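Local coordinates for protein Phi class glutathione transferase GSTF1 (Populus tremula x Populus tremuloides, PDB 4RI6) that probably conjugates the thiol of glutathione to electrophilic compounds such as organic halides, releasing the halide, as a detoxifying transferase of plants, at residues 130-133 and 134-137; 187-190 and 191-194; 98-101 and 102-105; 207-210 and 211-214. All coordinates share one frame; numbering follows the deposited sequence. Where two conformers were deposited one is given.

Interaction 1. Residues 130-133 and 134-137; sequences EALI and KKNV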
loop_
_atom_site.group_PDB
_atom_site.type_symbol
_atom_site.label_atom_id
_atom_site.label_comp_id
_atom_site.label_asym_id
_atom_site.label_seq_id
_atom_site.Cartn_x
_atom_site.Cartn_y
_atom_site.Cartn_z
ATOM N N GLU A 130 23.052 12.709 -6.585
ATOM C CA GLU A 130 22.966 11.998 -7.863
ATOM C C GLU A 130 23.206 10.498 -7.711
ATOM O O GLU A 130 22.756 9.705 -8.540
ATOM C CB GLU A 130 23.955 12.580 -8.875
ATOM C CG GLU A 130 23.577 13.964 -9.396
ATOM C CD GLU A 130 22.326 13.983 -10.274
ATOM O OE1 GLU A 130 21.834 12.916 -10.699
ATOM O OE2 GLU A 130 21.834 15.098 -10.548
ATOM N N ALA A 131 23.911 10.103 -6.660
ATOM C CA ALA A 131 24.094 8.686 -6.372
ATOM C C ALA A 131 22.755 8.077 -5.956
ATOM O O ALA A 131 22.429 6.940 -6.335
ATOM C CB ALA A 131 25.143 8.492 -5.290
ATOM N N LEU A 132 21.966 8.837 -5.197
ATOM C CA LEU A 132 20.652 8.364 -4.750
ATOM C C LEU A 132 19.633 8.415 -5.901
ATOM O O LEU A 132 18.763 7.538 -6.014
ATOM C CB LEU A 132 20.156 9.190 -3.561
ATOM C CG LEU A 132 18.779 8.789 -3.021
ATOM C CD1 LEU A 132 18.710 7.295 -2.687
ATOM C CD2 LEU A 132 18.440 9.601 -1.788
ATOM N N ILE A 133 19.749 9.432 -6.754
ATOM C CA ILE A 133 18.948 9.470 -7.966
ATOM C C ILE A 133 19.212 8.194 -8.778
ATOM O O ILE A 133 18.279 7.519 -9.197
ATOM C CB ILE A 133 19.260 10.705 -8.831
ATOM C CG1 ILE A 133 18.825 11.989 -8.138
ATOM C CG2 ILE A 133 18.564 10.589 -10.179
ATOM C CD1 ILE A 133 17.339 12.113 -7.900
ATOM N N LYS A 134 20.483 7.860 -8.984
ATOM C CA LYS A 134 20.820 6.669 -9.770
ATOM C C LYS A 134 20.241 5.407 -9.124
ATOM O O LYS A 134 19.724 4.533 -9.813
ATOM C CB LYS A 134 22.334 6.523 -9.960
ATOM C CG LYS A 134 22.711 5.180 -10.636
ATOM C CD LYS A 134 24.212 4.987 -10.799
ATOM C CE LYS A 134 24.583 3.520 -10.823
ATOM N NZ LYS A 134 23.996 2.861 -12.005
ATOM N N LYS A 135 20.340 5.311 -7.807
ATOM C CA LYS A 135 19.815 4.150 -7.091
ATOM C C LYS A 135 18.321 3.958 -7.358
ATOM O O LYS A 135 17.860 2.831 -7.600
ATOM C CB LYS A 135 20.084 4.303 -5.599
ATOM C CG LYS A 135 19.710 3.120 -4.745
ATOM C CD LYS A 135 20.339 3.276 -3.351
ATOM C CE LYS A 135 19.718 2.350 -2.307
ATOM N NZ LYS A 135 19.566 0.952 -2.790
ATOM N N ASN A 136 17.561 5.051 -7.321
ATOM C CA ASN A 136 16.116 4.954 -7.532
ATOM C C ASN A 136 15.722 4.801 -8.996
ATOM O O ASN A 136 14.767 4.097 -9.300
ATOM C CB ASN A 136 15.428 6.167 -6.913
ATOM C CG ASN A 136 15.387 6.071 -5.407
ATOM O OD1 ASN A 136 15.202 4.971 -4.867
ATOM N ND2 ASN A 136 15.569 7.196 -4.723
ATOM N N VAL A 137 16.450 5.455 -9.902
ATOM C CA VAL A 137 16.297 5.204 -11.331
ATOM C C VAL A 137 16.490 3.723 -11.616
ATOM O O VAL A 137 15.700 3.127 -12.324
ATOM C CB VAL A 137 17.302 6.035 -12.149
ATOM C CG1 VAL A 137 17.431 5.528 -13.585
ATOM C CG2 VAL A 137 16.912 7.515 -12.122
#
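The first two turns of helix 130-150, in the all-helical C-terminal domain of the glutathione transferase fold, carry Ile133 and Val137 on their inner side, one turn apart. CG2 of Ile133 meets CG2 of Val137 at 4.0 Å, the two branched side chains passing at a slant. In Ile133 CG2 stands anti to the backbone N while CG1 lies beside it (chi1 -67°), a choice that sends the CG2 methyl forward along the helix to its neighbour. Apolar residues suit this covered side, and branching at CB sets a methyl close to the backbone, where it can meet the next turn. Ile133 also packs on Leu121 of helix 93-122, and Val137 on Tyr184 and Leu185 of helix 184-187. The backbone beneath them is tightly bonded, Val137 N reaching Ile133 O at 2.8 Å with an N-H...O angle of 173°. Lys134 N, Lys135 N and Asn136 N similarly bond to the carbonyl oxygens of Glu130, Ala131 and Leu132, so the helical pattern is regular from its first residue. Asp129, just ahead, takes weak hydrogen bonds from Ala131 N and Leu132 N on its OD1. The outer side is polar. Lys134 touches the first turn through CB, near Glu130 O; the rest of its chain leads away, and NZ makes a salt bridge with Asp138. At the border between the two sides Leu132 and the buried Asn136 both touch helix 93-122. There CD1 of Leu132 lies 3.7 Å from ND2 of Asn136.

Interaction 2. Residues 187-190 and 191-194; sequences TSRK and NVNR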
loop_
_atom_site.group_PDB
_atom_site.type_symbol
_atom_site.label_atom_id
_atom_site.label_comp_id
_atom_site.label_asym_id
_atom_site.label_seq_id
_atom_site.Cartn_x
_atom_site.Cartn_y
_atom_site.Cartn_z
ATOM N N THR A 187 9.486 5.932 -21.879
ATOM C CA THR A 187 9.344 6.070 -23.327
ATOM C C THR A 187 10.267 5.133 -24.104
ATOM O O THR A 187 9.987 4.855 -25.255
ATOM C CB THR A 187 9.592 7.522 -23.801
ATOM O OG1 THR A 187 10.944 7.905 -23.524
ATOM C CG2 THR A 187 8.628 8.480 -23.106
ATOM N N SER A 188 11.342 4.627 -23.473
ATOM C CA SER A 188 12.291 3.716 -24.142
ATOM C C SER A 188 11.845 2.253 -24.123
ATOM O O SER A 188 12.464 1.395 -24.762
ATOM C CB SER A 188 13.679 3.806 -23.515
ATOM O OG SER A 188 13.716 3.172 -22.245
ATOM N N ARG A 189 10.760 1.986 -23.416
ATOM C CA ARG A 189 10.192 0.646 -23.288
ATOM C C ARG A 189 8.884 0.631 -24.080
ATOM O O ARG A 189 7.939 1.319 -23.732
ATOM C CB ARG A 189 9.961 0.318 -21.807
ATOM C CG ARG A 189 11.247 0.047 -21.051
ATOM C CD ARG A 189 11.037 -0.069 -19.527
ATOM N NE ARG A 189 12.285 -0.504 -18.922
ATOM C CZ ARG A 189 13.320 0.285 -18.665
ATOM N NH1 ARG A 189 13.239 1.598 -18.830
ATOM N NH2 ARG A 189 14.449 -0.247 -18.255
ATOM N N LYS A 190 8.830 -0.129 -25.164
ATOM C CA LYS A 190 7.744 0.055 -26.118
ATOM C C LYS A 190 6.359 -0.255 -25.549
ATOM O O LYS A 190 5.434 0.517 -25.764
ATOM C CB LYS A 190 7.997 -0.763 -27.404
ATOM C CG LYS A 190 7.749 -2.260 -27.343
ATOM C CD LYS A 190 7.770 -2.865 -28.746
ATOM C CE LYS A 190 7.472 -4.356 -28.711
ATOM N NZ LYS A 190 8.619 -5.117 -28.157
ATOM N N ASN A 191 6.191 -1.346 -24.816
ATOM C CA ASN A 191 4.866 -1.636 -24.263
ATOM C C ASN A 191 4.494 -0.660 -23.142
ATOM O O ASN A 191 3.352 -0.241 -23.046
ATOM C CB ASN A 191 4.782 -3.072 -23.749
ATOM C CG ASN A 191 5.021 -4.099 -24.826
ATOM O OD1 ASN A 191 4.733 -3.875 -26.007
ATOM N ND2 ASN A 191 5.557 -5.236 -24.422
ATOM N N VAL A 192 5.457 -0.326 -22.288
ATOM C CA VAL A 192 5.239 0.662 -21.229
ATOM C C VAL A 192 4.879 2.001 -21.848
ATOM O O VAL A 192 3.997 2.695 -21.367
ATOM C CB VAL A 192 6.492 0.785 -20.323
ATOM C CG1 VAL A 192 6.404 1.986 -19.382
ATOM C CG2 VAL A 192 6.629 -0.481 -19.522
ATOM N N ASN A 193 5.547 2.354 -22.934
ATOM C CA ASN A 193 5.260 3.615 -23.582
ATOM C C ASN A 193 3.849 3.645 -24.169
ATOM O O ASN A 193 3.158 4.644 -24.079
ATOM C CB ASN A 193 6.302 3.908 -24.668
ATOM C CG ASN A 193 6.050 5.222 -25.349
ATOM O OD1 ASN A 193 6.268 6.290 -24.783
ATOM N ND2 ASN A 193 5.583 5.146 -26.577
ATOM N N ARG A 194 3.412 2.532 -24.739
ATOM C CA ARG A 194 2.053 2.423 -25.274
ATOM C C ARG A 194 1.028 2.633 -24.165
ATOM O O ARG A 194 0.087 3.442 -24.281
ATOM C CB ARG A 194 1.842 1.056 -25.913
ATOM C CG ARG A 194 0.456 0.848 -26.472
ATOM C CD ARG A 194 0.100 -0.603 -26.516
ATOM N NE ARG A 194 -0.175 -1.126 -25.174
ATOM C CZ ARG A 194 0.336 -2.238 -24.673
ATOM N NH1 ARG A 194 1.227 -2.953 -25.357
ATOM N NH2 ARG A 194 -0.022 -2.621 -23.460
HETATM O O HOH W 1 5.330 2.344 -27.792
#
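Thr187 and Asn193 meet where the chain turns into a helix: OD1 of Asn193 lies 3.6 Å from CG2 of Thr187 and 3.4 Å from its CA, a polar oxygen resting against carbon. The amide gets there because CG of Asn193 is anti to its backbone N (chi1 -179°), which turns the group back toward the residues that precede the helix. Its other end, ND2, gives a hydrogen bond to a water at 3.1 Å, and the same water donates to Lys190 O at 2.7 Å. Asparagine is well suited here, its short amide spanning the turn with carbonyl and NH2 facing different neighbours. Lys190 O also accepts from Arg194 N, while Asn193 N bonds to Arg189 O at 2.7 Å, with the donor nearly in line with the C=O bond. On the inner side CB of Arg189 touches CB of the buried Val192 at 3.8 Å. From there the extended arginine chain runs to helix 130-150, where NE makes a salt bridge with Asp145, and NH1 turns back to Leu185 O. Farther out, Arg194 NH2 holds Arg155 O and Leu151 O. Arg189 occupies the N-cap position of helix 190-200, and the carboxylate that takes the first-turn amides, Asn191 N and Val192 N, is that of Glu148, from a separate helix of the glutathione transferase C-terminal domain.

Interaction 3. Residues 98-101 and 102-105; sequences NIDQ and WVET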
loop_
_atom_site.group_PDB
_atom_site.type_symbol
_atom_site.label_atom_id
_atom_site.label_comp_id
_atom_site.label_asym_id
_atom_site.label_seq_id
_atom_site.Cartn_x
_atom_site.Cartn_y
_atom_site.Cartn_z
ATOM N N ASN A 98 -8.028 -8.961 -8.702
ATOM C CA ASN A 98 -7.077 -8.962 -9.799
ATOM C C ASN A 98 -6.473 -7.588 -10.054
ATOM O O ASN A 98 -5.281 -7.474 -10.318
ATOM C CB ASN A 98 -7.742 -9.475 -11.081
ATOM C CG ASN A 98 -6.820 -9.410 -12.256
ATOM O OD1 ASN A 98 -5.772 -10.044 -12.275
ATOM N ND2 ASN A 98 -7.196 -8.629 -13.248
ATOM N N ILE A 99 -7.298 -6.553 -9.977
ATOM C CA ILE A 99 -6.827 -5.177 -10.043
ATOM C C ILE A 99 -6.004 -4.795 -8.818
ATOM O O ILE A 99 -4.937 -4.181 -8.925
ATOM C CB ILE A 99 -8.021 -4.226 -10.197
ATOM C CG1 ILE A 99 -8.645 -4.433 -11.572
ATOM C CG2 ILE A 99 -7.614 -2.758 -10.021
ATOM C CD1 ILE A 99 -10.065 -3.902 -11.673
ATOM N N ASP A 100 -6.488 -5.212 -7.655
ATOM C CA ASP A 100 -5.900 -4.791 -6.390
ATOM C C ASP A 100 -4.436 -5.224 -6.243
ATOM O O ASP A 100 -3.627 -4.488 -5.660
ATOM C CB ASP A 100 -6.733 -5.347 -5.241
ATOM C CG ASP A 100 -6.470 -4.650 -3.920
ATOM O OD1 ASP A 100 -6.370 -3.413 -3.881
ATOM O OD2 ASP A 100 -6.383 -5.357 -2.897
ATOM N N GLN A 101 -4.061 -6.388 -6.768
ATOM C CA GLN A 101 -2.660 -6.799 -6.638
ATOM C C GLN A 101 -1.736 -5.808 -7.363
ATOM O O GLN A 101 -0.616 -5.591 -6.923
ATOM C CB GLN A 101 -2.441 -8.228 -7.154
ATOM C CG GLN A 101 -2.602 -8.365 -8.643
ATOM C CD GLN A 101 -2.717 -9.805 -9.107
ATOM O OE1 GLN A 101 -2.078 -10.713 -8.559
ATOM N NE2 GLN A 101 -3.552 -10.024 -10.114
ATOM N N TRP A 102 -2.212 -5.187 -8.445
ATOM C CA TRP A 102 -1.407 -4.207 -9.190
ATOM C C TRP A 102 -1.489 -2.842 -8.509
ATOM O O TRP A 102 -0.561 -2.048 -8.606
ATOM C CB TRP A 102 -1.843 -4.149 -10.664
ATOM C CG TRP A 102 -1.491 -5.415 -11.357
ATOM C CD1 TRP A 102 -2.322 -6.461 -11.636
ATOM C CD2 TRP A 102 -0.192 -5.806 -11.809
ATOM N NE1 TRP A 102 -1.619 -7.469 -12.228
ATOM C CE2 TRP A 102 -0.309 -7.097 -12.340
ATOM C CE3 TRP A 102 1.057 -5.184 -11.818
ATOM C CZ2 TRP A 102 0.761 -7.766 -12.878
ATOM C CZ3 TRP A 102 2.117 -5.855 -12.333
ATOM C CH2 TRP A 102 1.970 -7.124 -12.870
ATOM N N VAL A 103 -2.567 -2.581 -7.774
ATOM C CA VAL A 103 -2.614 -1.387 -6.924
ATOM C C VAL A 103 -1.577 -1.517 -5.792
ATOM O O VAL A 103 -0.860 -0.563 -5.469
ATOM C CB VAL A 103 -4.013 -1.158 -6.344
ATOM C CG1 VAL A 103 -4.022 0.073 -5.426
ATOM C CG2 VAL A 103 -5.035 -0.989 -7.468
ATOM N N GLU A 104 -1.461 -2.710 -5.211
ATOM C CA GLU A 104 -0.447 -2.935 -4.175
ATOM C C GLU A 104 0.953 -2.828 -4.781
ATOM O O GLU A 104 1.897 -2.394 -4.122
ATOM C CB GLU A 104 -0.651 -4.301 -3.508
ATOM C CG GLU A 104 -1.805 -4.339 -2.569
ATOM C CD GLU A 104 -1.582 -3.422 -1.383
ATOM O OE1 GLU A 104 -0.468 -3.423 -0.837
ATOM O OE2 GLU A 104 -2.509 -2.688 -1.001
ATOM N N THR A 105 1.111 -3.266 -6.027
ATOM C CA THR A 105 2.388 -3.107 -6.706
ATOM C C THR A 105 2.738 -1.625 -6.860
ATOM O O THR A 105 3.890 -1.247 -6.674
ATOM C CB THR A 105 2.365 -3.866 -8.056
ATOM O OG1 THR A 105 2.249 -5.264 -7.761
ATOM C CG2 THR A 105 3.635 -3.641 -8.860
HETATM O O HOH W 2 -3.302 -9.650 -13.399
#
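Two backbone donors share Ile99 O: Val103 N makes the regular helical bond at 3.1 Å, in the carbonyl plane, and Trp102 N, one residue nearer, a more bent one (132°) at 2.9 Å from above that plane. Gln101 and Trp102 lie side by side and point the same way, with amide and indole planes 61° apart; CG of Gln101 comes within 3.6 Å of Trp102 CD1. In Gln101 CG sits between the backbone N and the carbonyl carbon (chi1 68°), a compact start that carries NE2 back to Asn98 O at 3.1 Å, on a lone pair in the carbonyl plane. The same oxygen faces CD1 at the edge of the indole, 3.4 Å away. A water in the ring plane accepts from Trp102 NE1 at 3.0 Å and donates to Asn98 OD1, while Asn98 ND2 bonds to Ala158 O. This is a stretch of helix 93-122, the long helix of the C-terminal domain that in glutathione transferases lines the dimer interface. Gln101 OE1 accepts from Phe67 N of the second subunit, whose Phe67 ring stands edge-to-face with Trp102. Arg74 of that subunit makes salt bridges with Asp100 OD2 and Glu104 OE2, probably offsetting the charges of these buried acids; Asp100 OD1 is hydrogen-bonded to Tyr89 OH of its own chain. On the inward side, CG2 of Ile99 touches CG2 of Val103 at 4.0 Å, and both side chains pack against Ala165 of helix 164-179.

Interaction 4. Residues 207-210 and 211-214; sequences KVLE and MRKN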
loop_
_atom_site.group_PDB
_atom_site.type_symbol
_atom_site.label_atom_id
_atom_site.label_comp_id
_atom_site.label_asym_id
_atom_site.label_seq_id
_atom_site.Cartn_x
_atom_site.Cartn_y
_atom_site.Cartn_z
ATOM N N LYS A 207 -8.010 16.480 -17.206
ATOM C CA LYS A 207 -8.715 17.459 -16.386
ATOM C C LYS A 207 -7.937 17.744 -15.106
ATOM O O LYS A 207 -7.863 18.887 -14.679
ATOM C CB LYS A 207 -10.135 16.988 -16.077
ATOM C CG LYS A 207 -11.021 16.995 -17.302
ATOM C CD LYS A 207 -12.460 16.626 -17.030
ATOM C CE LYS A 207 -13.262 16.604 -18.321
ATOM N NZ LYS A 207 -14.717 16.771 -18.076
ATOM N N VAL A 208 -7.330 16.720 -14.520
ATOM C CA VAL A 208 -6.528 16.936 -13.342
ATOM C C VAL A 208 -5.341 17.845 -13.658
ATOM O O VAL A 208 -5.059 18.780 -12.913
ATOM C CB VAL A 208 -6.023 15.600 -12.754
ATOM C CG1 VAL A 208 -5.019 15.850 -11.626
ATOM C CG2 VAL A 208 -7.203 14.747 -12.253
ATOM N N LEU A 209 -4.630 17.573 -14.744
ATOM C CA LEU A 209 -3.494 18.409 -15.109
ATOM C C LEU A 209 -3.919 19.855 -15.367
ATOM O O LEU A 209 -3.200 20.800 -15.027
ATOM C CB LEU A 209 -2.792 17.851 -16.337
ATOM C CG LEU A 209 -2.099 16.515 -16.149
ATOM C CD1 LEU A 209 -1.492 16.091 -17.457
ATOM C CD2 LEU A 209 -1.030 16.587 -15.073
ATOM N N GLU A 210 -5.088 20.051 -15.949
ATOM C CA GLU A 210 -5.520 21.424 -16.174
ATOM C C GLU A 210 -5.888 22.086 -14.844
ATOM O O GLU A 210 -5.608 23.270 -14.642
ATOM C CB GLU A 210 -6.694 21.487 -17.151
ATOM C CG GLU A 210 -7.110 22.925 -17.544
ATOM C CD GLU A 210 -6.021 23.742 -18.275
ATOM O OE1 GLU A 210 -5.069 23.160 -18.859
ATOM O OE2 GLU A 210 -6.130 24.992 -18.267
ATOM N N MET A 211 -6.479 21.322 -13.930
ATOM C CA MET A 211 -6.810 21.876 -12.615
ATOM C C MET A 211 -5.540 22.381 -11.971
ATOM O O MET A 211 -5.519 23.445 -11.353
ATOM C CB MET A 211 -7.464 20.855 -11.692
ATOM C CG MET A 211 -8.883 20.471 -12.042
ATOM S SD MET A 211 -9.478 19.140 -10.980
ATOM C CE MET A 211 -9.593 20.009 -9.420
ATOM N N ARG A 212 -4.477 21.609 -12.139
ATOM C CA ARG A 212 -3.207 21.918 -11.530
ATOM C C ARG A 212 -2.584 23.145 -12.171
ATOM O O ARG A 212 -2.065 24.038 -11.488
ATOM C CB ARG A 212 -2.292 20.697 -11.651
ATOM C CG ARG A 212 -1.048 20.763 -10.846
ATOM C CD ARG A 212 -0.101 19.692 -11.296
ATOM N NE ARG A 212 -0.492 18.360 -10.847
ATOM C CZ ARG A 212 0.093 17.259 -11.290
ATOM N NH1 ARG A 212 1.051 17.356 -12.206
ATOM N NH2 ARG A 212 -0.283 16.073 -10.834
ATOM N N LYS A 213 -2.669 23.208 -13.493
ATOM C CA LYS A 213 -2.064 24.304 -14.220
ATOM C C LYS A 213 -2.710 25.622 -13.824
ATOM O O LYS A 213 -2.035 26.649 -13.794
ATOM C CB LYS A 213 -2.178 24.076 -15.728
ATOM C CG LYS A 213 -1.234 24.939 -16.540
ATOM C CD LYS A 213 -1.094 24.401 -17.942
ATOM C CE LYS A 213 -0.326 25.379 -18.833
ATOM N NZ LYS A 213 -0.358 24.955 -20.256
ATOM N N ASN A 214 -4.001 25.571 -13.491
ATOM C CA ASN A 214 -4.787 26.766 -13.158
ATOM C C ASN A 214 -4.903 27.052 -11.663
ATOM O O ASN A 214 -5.354 28.124 -11.262
ATOM C CB ASN A 214 -6.193 26.633 -13.741
ATOM C CG ASN A 214 -6.188 26.518 -15.249
ATOM O OD1 ASN A 214 -5.313 27.064 -15.924
ATOM N ND2 ASN A 214 -7.174 25.813 -15.791
HETATM O O HOH W 3 -3.290 25.586 -20.319
#
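Met211 and Lys207 open the last turns of helix 203-214, the C-terminal helix that packs against the thioredoxin-like N-terminal domain: Met211 N bonds to Lys207 O at 2.9 Å, and CG of Met211 lies 3.2 Å from that oxygen. Its flexible thioether chain then leads off to Leu20 of helix 14-25 and to Phe30 and Leu32 of strand 30-33, an apolar site for which an unbranched side chain is apt. Arg212 comes next, alongside Leu209, whose CD2 methyl covers one face of the guanidinium at 3.6 Å from NH1. The polar atoms serve helix 14-25 and the loop before it: NH2 bonds to Ser17 OG and NE to Pro11 O. The Arg212 side chain lies about 7 Å from that of Ser13, which binds glutathione. Lys213 extends outward, and its NZ gives a hydrogen bond to a water that in turn reaches Glu210 OE1 only weakly. Asn214 ends the helix, its N held by Glu210 O and its amide set across the glutamate carboxylate, planes 71° apart. The bend of Glu210 at chi2 (62°) brings OE2 to Asn214 ND2 at 2.8 Å, a bent bond (139°) on the anti side and well out of the carboxylate plane.

Interaction 3 is the buried one, in the first half of the long helix 93-122 and against the second subunit, where several of its polar groups find partners. Interactions 2 and 4 lie at the surface and interaction 1 is partly buried; none of these three meets the other subunit. Interactions 1 and 2 both involve helix 130-150, the first as its opening turns and the second as a helix start fastened to it by charged side chains. Interaction 4, about 27 Å from interaction 3 between centres and on the opposite side of the chain's centre, instead joins a terminal helix to the N-terminal domain. Isoleucine-valine pairs recur in 1 and 3, water bridges in 2 and 3, with a weaker one in 4.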